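Local coordinates for protein 3',5'-cyclic-nucleotide phosphodiesterase 1 (Saccharomyces cerevisiae, PDB 4OJV) that belongs to the class-II cyclic-nucleotide phosphodiesterases of the metallo-beta-lactamase-like superfamily and binds two zinc ions, at residues A42-L47 with V138-S143; E259-V264 with I301-N306; I268-L273 with T309-S314. All coordinates share one frame; numbering follows the deposited sequence.

Interaction 1: residues A42-L47 with V138-S143; sequences AGMYQL and VVNSPS
Met44 and Asn140 meet across this contact through one hydrogen bond and a close side-chain fit. The hydrogen bond comes first. Met44 N donates to Asn140 OD1 at 2.9 Å, with a nearly straight N-H...O angle of 170°. The donor sits above the plane of the amide, 38° out of it, and so does not use a lone pair. Gly43 is the N-cap of helix 44-53, and Met44 N belongs to the first turn, where no earlier helical carbonyl is at hand. Asn140 fills that place. Its ND2 is held by the second subunit, through Pro15 O and Glu17 OE2 of that chain. The carboxylate of the same Glu17 also accepts from Gly43 N and Tyr45 N. The amide of Asn140 is thus gripped at both ends, and the helix start is tied into the dimer interface.

Van der Waals contacts follow. Asn140 OD1 lies 3.5 Å from Gly43 CA. The side chains of Met44 and Asn140 run past each other in opposite directions, with Met44 CG 3.6 Å from Asn140 CG. Met44 CG is anti to its carbonyl carbon (chi1 -74°), which lays the chain alongside the amide. Met44 SD then reaches Ser143 CB at 4.2 Å.

Within 138-143, Ser143 N and Ser143 OG both donate to Asn140 O, from opposite faces of its plane.

Phe118 of helix 110-119 packs against Met44, Leu47, Asn140 and Ser143. Helix 135-140 starts just after the zinc ligands His128, His130, Asp132 and His133. It follows strand 121-125, the parallel neighbour of strand 35-38, which leads into helix 44-53.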
loop_
_atom_site.group_PDB
_atom_site.type_symbol
_atom_site.label_atom_id
_atom_site.label_comp_id
_atom_site.label_asym_id
_atom_site.label_seq_id
_atom_site.Cartn_x
_atom_site.Cartn_y
_atom_site.Cartn_z
ATOM N N ALA A 42 -3.831 -5.316 2.329
ATOM C CA ALA A 42 -3.495 -6.130 1.148
ATOM C C ALA A 42 -4.727 -6.629 0.384
ATOM O O ALA A 42 -5.637 -7.162 1.005
ATOM C CB ALA A 42 -2.636 -7.300 1.576
ATOM N N GLY A 43 -4.724 -6.504 -0.953
ATOM C CA GLY A 43 -5.887 -6.832 -1.803
ATOM C C GLY A 43 -5.523 -7.471 -3.150
ATOM O O GLY A 43 -4.901 -8.541 -3.179
ATOM N N MET A 44 -5.876 -6.815 -4.264
ATOM C CA MET A 44 -5.608 -7.354 -5.610
ATOM C C MET A 44 -4.173 -7.783 -5.818
ATOM O O MET A 44 -3.920 -8.822 -6.430
ATOM C CB MET A 44 -5.927 -6.319 -6.692
ATOM C CG MET A 44 -7.394 -6.078 -6.942
ATOM S SD MET A 44 -7.608 -4.906 -8.292
ATOM C CE MET A 44 -7.565 -5.957 -9.726
ATOM N N TYR A 45 -3.232 -6.955 -5.377
ATOM C CA TYR A 45 -1.823 -7.242 -5.594
ATOM C C TYR A 45 -1.467 -8.592 -4.987
ATOM O O TYR A 45 -0.750 -9.403 -5.591
ATOM C CB TYR A 45 -0.959 -6.115 -5.010
ATOM C CG TYR A 45 0.490 -6.150 -5.417
ATOM C CD1 TYR A 45 1.364 -7.070 -4.844
ATOM C CD2 TYR A 45 0.996 -5.254 -6.359
ATOM C CE1 TYR A 45 2.708 -7.107 -5.199
ATOM C CE2 TYR A 45 2.333 -5.281 -6.719
ATOM C CZ TYR A 45 3.181 -6.207 -6.138
ATOM O OH TYR A 45 4.511 -6.233 -6.491
ATOM N N GLN A 46 -1.977 -8.840 -3.787
ATOM C CA GLN A 46 -1.654 -10.071 -3.097
ATOM C C GLN A 46 -2.373 -11.281 -3.688
ATOM O O GLN A 46 -1.785 -12.365 -3.788
ATOM C CB GLN A 46 -1.930 -9.931 -1.598
ATOM C CG GLN A 46 -1.427 -11.094 -0.739
ATOM C CD GLN A 46 0.000 -11.553 -1.034
ATOM O OE1 GLN A 46 0.910 -10.748 -1.241
ATOM N NE2 GLN A 46 0.198 -12.868 -1.050
ATOM N N LEU A 47 -3.622 -11.103 -4.110
ATOM C CA LEU A 47 -4.321 -12.156 -4.840
ATOM C C LEU A 47 -3.528 -12.570 -6.075
ATOM O O LEU A 47 -3.368 -13.765 -6.347
ATOM C CB LEU A 47 -5.725 -11.709 -5.229
ATOM C CG LEU A 47 -6.703 -11.610 -4.058
ATOM C CD1 LEU A 47 -7.955 -10.853 -4.464
ATOM C CD2 LEU A 47 -7.061 -12.983 -3.504
ATOM N N VAL A 138 -9.123 0.976 -1.001
ATOM C CA VAL A 138 -9.219 2.232 -1.721
ATOM C C VAL A 138 -8.571 2.151 -3.103
ATOM O O VAL A 138 -9.213 2.439 -4.115
ATOM C CB VAL A 138 -8.621 3.378 -0.882
ATOM C CG1 VAL A 138 -8.536 4.657 -1.704
ATOM C CG2 VAL A 138 -9.450 3.605 0.379
ATOM N N VAL A 139 -7.305 1.770 -3.157
ATOM C CA VAL A 139 -6.618 1.799 -4.449
ATOM C C VAL A 139 -7.235 0.789 -5.429
ATOM O O VAL A 139 -7.305 1.054 -6.632
ATOM C CB VAL A 139 -5.100 1.645 -4.283
ATOM C CG1 VAL A 139 -4.410 1.620 -5.640
ATOM C CG2 VAL A 139 -4.549 2.786 -3.424
ATOM N N ASN A 140 -7.726 -0.347 -4.916
ATOM C CA ASN A 140 -8.342 -1.368 -5.772
ATOM C C ASN A 140 -9.722 -0.945 -6.291
ATOM O O ASN A 140 -10.198 -1.504 -7.277
ATOM C CB ASN A 140 -8.566 -2.707 -5.041
ATOM C CG ASN A 140 -7.302 -3.422 -4.572
ATOM O OD1 ASN A 140 -7.431 -4.368 -3.796
ATOM N ND2 ASN A 140 -6.126 -3.039 -5.038
ATOM N N SER A 141 -10.375 0.002 -5.622
ATOM C CA SER A 141 -11.794 0.273 -5.877
ATOM C C SER A 141 -12.191 0.633 -7.323
ATOM O O SER A 141 -13.281 0.267 -7.750
ATOM C CB SER A 141 -12.361 1.271 -4.856
ATOM O OG SER A 141 -11.751 2.550 -4.970
ATOM N N PRO A 142 -11.322 1.313 -8.097
ATOM C CA PRO A 142 -11.750 1.619 -9.476
ATOM C C PRO A 142 -11.953 0.381 -10.355
ATOM O O PRO A 142 -12.602 0.476 -11.396
ATOM C CB PRO A 142 -10.625 2.515 -10.007
ATOM C CG PRO A 142 -10.040 3.135 -8.773
ATOM C CD PRO A 142 -10.090 2.041 -7.752
ATOM N N SER A 143 -11.454 -0.776 -9.919
ATOM C CA SER A 143 -11.714 -2.031 -10.646
ATOM C C SER A 143 -13.208 -2.302 -10.794
ATOM O O SER A 143 -13.616 -2.996 -11.725
ATOM C CB SER A 143 -11.046 -3.224 -9.950
ATOM O OG SER A 143 -11.633 -3.482 -8.681
#

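Interaction 2: residues E259-V264 with I301-N306; sequences EFWSYV and INELSN
Trp261 and Asn306 mark the closest backbone approach, with CA atoms 7.3 Å apart. Both segments are helical throughout. Segment 259-264 is part of helix 256-267, and segment 301-306 is part of helix 297-311. Regular helical bonds run through each. In 301-306, Ser305 OG adds a bond to Ile301 O, which also accepts from Ser305 N.

Across the gap, the indole of Trp261 carries the contact. Its NE1 donates to Glu303 OE1 at 2.8 Å, with an N-H...O angle of 157°. The acceptor lies in the ring plane and uses its anti lone pair, away from the other oxygen. The carboxylate is nearly coplanar with the indole, the planes 22° apart. A bend at chi2 of Glu303 (-54°) turns the carboxylate back to the indole N-H. The bond would probably favour the ionised form of Glu303.

These helices belong to the alpha-beta/beta-alpha sandwich of the metallo-beta-lactamase-like fold. They form the crossovers between three adjacent parallel strands, 238-242, 273-279 and 321-325, and so lie side by side on one face of that sheet.

Both faces of the indole are covered. Glu303 O lies over one of them, 3.7 Å above the plane of the Trp261 ring and toward the rim. Phe260 CD2 covers the opposite face. Glu303 CB packs against Trp261 CZ2 at 3.9 Å, so backbone, CB and carboxylate of Glu303 all lie against the ring. At the solvent side, Asn306 CB approaches Trp261 CD1 obliquely at 4.3 Å. Leu307 and Leu310 of helix 297-311 also pack on Trp261. Phe260 in turn meets Phe209 and Phe227 edge-to-face.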
loop_
_atom_site.group_PDB
_atom_site.type_symbol
_atom_site.label_atom_id
_atom_site.label_comp_id
_atom_site.label_asym_id
_atom_site.label_seq_id
_atom_site.Cartn_x
_atom_site.Cartn_y
_atom_site.Cartn_z
ATOM N N GLU A 259 -16.801 -6.919 28.153
ATOM C CA GLU A 259 -18.089 -7.098 27.483
ATOM C C GLU A 259 -17.963 -8.121 26.354
ATOM O O GLU A 259 -18.804 -9.010 26.207
ATOM C CB GLU A 259 -18.609 -5.776 26.915
ATOM C CG GLU A 259 -19.001 -4.734 27.950
ATOM C CD GLU A 259 -19.465 -3.435 27.319
ATOM O OE1 GLU A 259 -19.993 -3.469 26.186
ATOM O OE2 GLU A 259 -19.304 -2.378 27.960
ATOM N N PHE A 260 -16.901 -7.999 25.559
ATOM C CA PHE A 260 -16.708 -8.903 24.443
ATOM C C PHE A 260 -16.489 -10.350 24.893
ATOM O O PHE A 260 -17.174 -11.262 24.409
ATOM C CB PHE A 260 -15.557 -8.453 23.542
ATOM C CG PHE A 260 -15.369 -9.356 22.364
ATOM C CD1 PHE A 260 -16.258 -9.286 21.293
ATOM C CD2 PHE A 260 -14.374 -10.324 22.347
ATOM C CE1 PHE A 260 -16.132 -10.140 20.209
ATOM C CE2 PHE A 260 -14.244 -11.182 21.271
ATOM C CZ PHE A 260 -15.125 -11.091 20.206
ATOM N N TRP A 261 -15.537 -10.570 25.802
ATOM C CA TRP A 261 -15.247 -11.936 26.236
ATOM C C TRP A 261 -16.419 -12.557 26.936
ATOM O O TRP A 261 -16.650 -13.755 26.799
ATOM C CB TRP A 261 -14.011 -12.016 27.126
ATOM C CG TRP A 261 -12.754 -11.440 26.526
ATOM C CD1 TRP A 261 -11.926 -10.473 27.084
ATOM C CD2 TRP A 261 -12.131 -11.787 25.241
ATOM N NE1 TRP A 261 -10.866 -10.198 26.253
ATOM C CE2 TRP A 261 -10.930 -10.952 25.132
ATOM C CE3 TRP A 261 -12.432 -12.676 24.211
ATOM C CZ2 TRP A 261 -10.088 -11.016 24.029
ATOM C CZ3 TRP A 261 -11.573 -12.732 23.106
ATOM C CH2 TRP A 261 -10.434 -11.915 23.018
ATOM N N SER A 262 -17.164 -11.743 27.682
ATOM C CA SER A 262 -18.373 -12.221 28.357
ATOM C C SER A 262 -19.403 -12.698 27.338
ATOM O O SER A 262 -20.007 -13.759 27.505
ATOM C CB SER A 262 -18.964 -11.134 29.253
ATOM O OG SER A 262 -18.083 -10.821 30.318
ATOM N N TYR A 263 -19.580 -11.929 26.266
ATOM C CA TYR A 263 -20.508 -12.310 25.206
ATOM C C TYR A 263 -20.087 -13.625 24.551
ATOM O O TYR A 263 -20.917 -14.511 24.325
ATOM C CB TYR A 263 -20.603 -11.196 24.158
ATOM C CG TYR A 263 -21.654 -11.428 23.092
ATOM C CD1 TYR A 263 -21.390 -12.236 21.989
ATOM C CD2 TYR A 263 -22.908 -10.826 23.181
ATOM C CE1 TYR A 263 -22.346 -12.451 21.010
ATOM C CE2 TYR A 263 -23.873 -11.034 22.205
ATOM C CZ TYR A 263 -23.587 -11.845 21.120
ATOM O OH TYR A 263 -24.539 -12.055 20.146
ATOM N N VAL A 264 -18.794 -13.755 24.254
ATOM C CA VAL A 264 -18.263 -14.970 23.647
ATOM C C VAL A 264 -18.505 -16.183 24.557
ATOM O O VAL A 264 -19.050 -17.198 24.113
ATOM C CB VAL A 264 -16.761 -14.811 23.308
ATOM C CG1 VAL A 264 -16.148 -16.131 22.876
ATOM C CG2 VAL A 264 -16.568 -13.758 22.223
ATOM N N ILE A 301 -1.992 -12.286 26.485
ATOM C CA ILE A 301 -2.213 -13.416 27.390
ATOM C C ILE A 301 -3.182 -13.042 28.521
ATOM O O ILE A 301 -4.028 -13.852 28.901
ATOM C CB ILE A 301 -0.882 -14.017 27.908
ATOM C CG1 ILE A 301 -0.126 -14.734 26.775
ATOM C CG2 ILE A 301 -1.107 -14.969 29.086
ATOM C CD1 ILE A 301 -0.794 -15.988 26.232
ATOM N N ASN A 302 -3.108 -11.808 29.021
ATOM C CA ASN A 302 -4.062 -11.373 30.049
ATOM C C ASN A 302 -5.500 -11.401 29.538
ATOM O O ASN A 302 -6.415 -11.807 30.262
ATOM C CB ASN A 302 -3.732 -9.975 30.576
ATOM C CG ASN A 302 -2.537 -9.963 31.510
ATOM O OD1 ASN A 302 -2.038 -11.008 31.919
ATOM N ND2 ASN A 302 -2.074 -8.768 31.851
ATOM N N GLU A 303 -5.702 -10.974 28.292
ATOM C CA GLU A 303 -7.024 -11.027 27.680
ATOM C C GLU A 303 -7.522 -12.459 27.515
ATOM O O GLU A 303 -8.670 -12.764 27.855
ATOM C CB GLU A 303 -7.055 -10.269 26.343
ATOM C CG GLU A 303 -6.847 -8.760 26.477
ATOM C CD GLU A 303 -7.820 -8.095 27.445
ATOM O OE1 GLU A 303 -9.000 -8.503 27.499
ATOM O OE2 GLU A 303 -7.406 -7.156 28.161
ATOM N N LEU A 304 -6.657 -13.338 27.021
ATOM C CA LEU A 304 -7.010 -14.750 26.880
ATOM C C LEU A 304 -7.273 -15.405 28.237
ATOM O O LEU A 304 -8.164 -16.245 28.356
ATOM C CB LEU A 304 -5.942 -15.495 26.085
ATOM C CG LEU A 304 -5.767 -15.051 24.630
ATOM C CD1 LEU A 304 -4.532 -15.706 24.042
ATOM C CD2 LEU A 304 -7.003 -15.383 23.806
ATOM N N SER A 305 -6.532 -14.981 29.261
ATOM C CA SER A 305 -6.766 -15.453 30.630
ATOM C C SER A 305 -8.164 -15.042 31.110
ATOM O O SER A 305 -8.859 -15.827 31.767
ATOM C CB SER A 305 -5.696 -14.891 31.559
ATOM O OG SER A 305 -4.451 -15.530 31.343
ATOM N N ASN A 306 -8.585 -13.819 30.777
ATOM C CA ASN A 306 -9.932 -13.356 31.105
ATOM C C ASN A 306 -11.005 -14.206 30.422
ATOM O O ASN A 306 -11.980 -14.616 31.063
ATOM C CB ASN A 306 -10.114 -11.871 30.779
ATOM C CG ASN A 306 -9.264 -10.967 31.654
ATOM O OD1 ASN A 306 -8.730 -11.384 32.687
ATOM N ND2 ASN A 306 -9.134 -9.711 31.240
#

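Interaction 3: residues I268-L273 with T309-S314; sequences IPLVHL and TLYNSS
Ile268, the first residue past helix 256-267, receives the hydroxyl of Tyr311. Tyr311 OH donates to Ile268 O at 2.7 Å, nearly along the C=O axis with a C=O...donor angle of 163°. The carbonyl oxygen Ile268 O lies at the edge of the ring, in its plane, and 3.2 Å from Tyr311 CE1. The contact joins two parts of the alpha-beta/beta-alpha sandwich of the metallo-beta-lactamase-like fold: the last helical residue of helix 297-311 and the short connection from helix 256-267 to strand 273-279.

Pro269 O accepts from His272 N, closing a 3-10 turn over residues 270-272. Leu270 gives the main apolar contact. Leu270 CB sits over one face of the Tyr311 ring, 4.1 Å from the centroid and 14° off the normal, a CH-pi contact. Leu270 CG lies opposite its own backbone N (chi1 -176°), and the chain runs on across the ring at about a right angle. Leu270 CD1 thereby meets Tyr311 CE2 at 3.8 Å. The amide Leu270 N lies 3.5 Å from Tyr311 CE1.

His272 ND1 is hydrogen-bonded to Asp237 OD1, next to strand 238-242. Leu273 opens the strand and points back toward the tyrosine. Val264 of helix 256-267 and Leu317 also pack on Tyr311. The segment closes with Leu273 CD2, 3.9 Å from Tyr311 OH.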
loop_
_atom_site.group_PDB
_atom_site.type_symbol
_atom_site.label_atom_id
_atom_site.label_comp_id
_atom_site.label_asym_id
_atom_site.label_seq_id
_atom_site.Cartn_x
_atom_site.Cartn_y
_atom_site.Cartn_z
ATOM N N ILE A 268 -21.049 -18.636 22.744
ATOM C CA ILE A 268 -20.296 -19.500 21.843
ATOM C C ILE A 268 -19.514 -20.520 22.663
ATOM O O ILE A 268 -18.480 -20.191 23.231
ATOM C CB ILE A 268 -19.305 -18.698 20.967
ATOM C CG1 ILE A 268 -20.016 -17.559 20.218
ATOM C CG2 ILE A 268 -18.598 -19.641 20.001
ATOM C CD1 ILE A 268 -19.088 -16.500 19.644
ATOM N N PRO A 269 -20.001 -21.769 22.730
ATOM C CA PRO A 269 -19.210 -22.789 23.419
ATOM C C PRO A 269 -17.811 -22.908 22.815
ATOM O O PRO A 269 -17.653 -22.769 21.604
ATOM C CB PRO A 269 -20.021 -24.071 23.195
ATOM C CG PRO A 269 -21.418 -23.594 22.985
ATOM C CD PRO A 269 -21.273 -22.306 22.216
ATOM N N LEU A 270 -16.804 -23.161 23.649
ATOM C CA LEU A 270 -15.425 -23.196 23.180
ATOM C C LEU A 270 -15.228 -24.128 21.984
ATOM O O LEU A 270 -14.490 -23.799 21.057
ATOM C CB LEU A 270 -14.468 -23.564 24.322
ATOM C CG LEU A 270 -12.978 -23.543 23.950
ATOM C CD1 LEU A 270 -12.542 -22.156 23.500
ATOM C CD2 LEU A 270 -12.097 -24.027 25.092
ATOM N N VAL A 271 -15.900 -25.281 22.000
ATOM C CA VAL A 271 -15.793 -26.239 20.905
ATOM C C VAL A 271 -16.241 -25.643 19.556
ATOM O O VAL A 271 -15.762 -26.074 18.505
ATOM C CB VAL A 271 -16.519 -27.569 21.236
ATOM C CG1 VAL A 271 -18.029 -27.382 21.317
ATOM C CG2 VAL A 271 -16.149 -28.660 20.242
ATOM N N HIS A 272 -17.135 -24.654 19.605
ATOM C CA HIS A 272 -17.582 -23.938 18.400
ATOM C C HIS A 272 -16.721 -22.760 18.017
ATOM O O HIS A 272 -16.904 -22.194 16.941
ATOM C CB HIS A 272 -19.037 -23.494 18.521
ATOM C CG HIS A 272 -20.027 -24.631 18.433
ATOM N ND1 HIS A 272 -20.210 -25.349 17.306
ATOM C CD2 HIS A 272 -20.898 -25.161 19.385
ATOM C CE1 HIS A 272 -21.150 -26.291 17.529
ATOM N NE2 HIS A 272 -21.571 -26.168 18.796
ATOM N N LEU A 273 -15.783 -22.366 18.879
ATOM C CA LEU A 273 -14.896 -21.249 18.568
ATOM C C LEU A 273 -13.677 -21.790 17.832
ATOM O O LEU A 273 -12.771 -22.360 18.451
ATOM C CB LEU A 273 -14.508 -20.492 19.842
ATOM C CG LEU A 273 -13.646 -19.239 19.633
ATOM C CD1 LEU A 273 -14.282 -18.251 18.661
ATOM C CD2 LEU A 273 -13.340 -18.577 20.964
ATOM N N THR A 309 -11.145 -17.537 32.245
ATOM C CA THR A 309 -11.874 -17.439 33.507
ATOM C C THR A 309 -13.381 -17.487 33.251
ATOM O O THR A 309 -14.123 -18.132 33.992
ATOM C CB THR A 309 -11.478 -16.161 34.280
ATOM O OG1 THR A 309 -10.081 -16.213 34.582
ATOM C CG2 THR A 309 -12.266 -16.023 35.579
ATOM N N LEU A 310 -13.835 -16.828 32.187
ATOM C CA LEU A 310 -15.262 -16.788 31.877
ATOM C C LEU A 310 -15.806 -18.137 31.406
ATOM O O LEU A 310 -16.898 -18.544 31.812
ATOM C CB LEU A 310 -15.566 -15.668 30.869
ATOM C CG LEU A 310 -15.394 -14.253 31.433
ATOM C CD1 LEU A 310 -15.208 -13.256 30.298
ATOM C CD2 LEU A 310 -16.554 -13.845 32.337
ATOM N N TYR A 311 -15.052 -18.839 30.561
ATOM C CA TYR A 311 -15.449 -20.190 30.166
ATOM C C TYR A 311 -15.447 -21.125 31.381
ATOM O O TYR A 311 -16.277 -22.028 31.476
ATOM C CB TYR A 311 -14.551 -20.743 29.068
ATOM C CG TYR A 311 -14.953 -20.386 27.649
ATOM C CD1 TYR A 311 -16.221 -20.693 27.156
ATOM C CD2 TYR A 311 -14.032 -19.805 26.782
ATOM C CE1 TYR A 311 -16.569 -20.395 25.848
ATOM C CE2 TYR A 311 -14.368 -19.507 25.472
ATOM C CZ TYR A 311 -15.634 -19.803 25.012
ATOM O OH TYR A 311 -15.960 -19.507 23.706
ATOM N N ASN A 312 -14.500 -20.908 32.292
ATOM C CA ASN A 312 -14.503 -21.565 33.602
ATOM C C ASN A 312 -14.380 -23.089 33.537
ATOM O O ASN A 312 -15.072 -23.816 34.264
ATOM C CB ASN A 312 -15.744 -21.134 34.397
ATOM C CG ASN A 312 -15.659 -21.517 35.853
ATOM O OD1 ASN A 312 -14.579 -21.495 36.434
ATOM N ND2 ASN A 312 -16.793 -21.889 36.442
ATOM N N SER A 313 -13.490 -23.568 32.677
ATOM C CA SER A 313 -13.205 -24.996 32.559
ATOM C C SER A 313 -11.831 -25.349 33.112
ATOM O O SER A 313 -10.866 -24.605 32.934
ATOM C CB SER A 313 -13.293 -25.431 31.092
ATOM O OG SER A 313 -12.821 -26.752 30.905
ATOM N N SER A 314 -11.731 -26.514 33.746
ATOM C CA SER A 314 -10.443 -27.031 34.192
ATOM C C SER A 314 -9.527 -27.399 33.013
ATOM O O SER A 314 -8.332 -27.597 33.202
ATOM C CB SER A 314 -10.638 -28.225 35.140
ATOM O OG SER A 314 -11.158 -29.347 34.454
#

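Along the chain, interaction 1 closes before the others open. Interactions 2 and 3 alternate: 259-264, 268-273, 301-306, 309-314. They share helix 297-311, and their centres are about 10 Å apart. They touch directly, with Val264 CG1 3.5 Å from Tyr311 OH and Trp261 CB 3.6 Å from Leu310 CD1. Together they form one continuous patch that joins helix 297-311 to helix 256-267 and to the connection after it, beside the sheet that holds strands 238-242, 273-279 and 321-325. Interaction 1 lies on the opposite side of the chain centre, next to the sheet that holds strands 35-38 and 121-125. Its centre is about 34 Å from that of interaction 2 and 37 Å from that of interaction 3. Of the three, interaction 1 alone meets the second subunit.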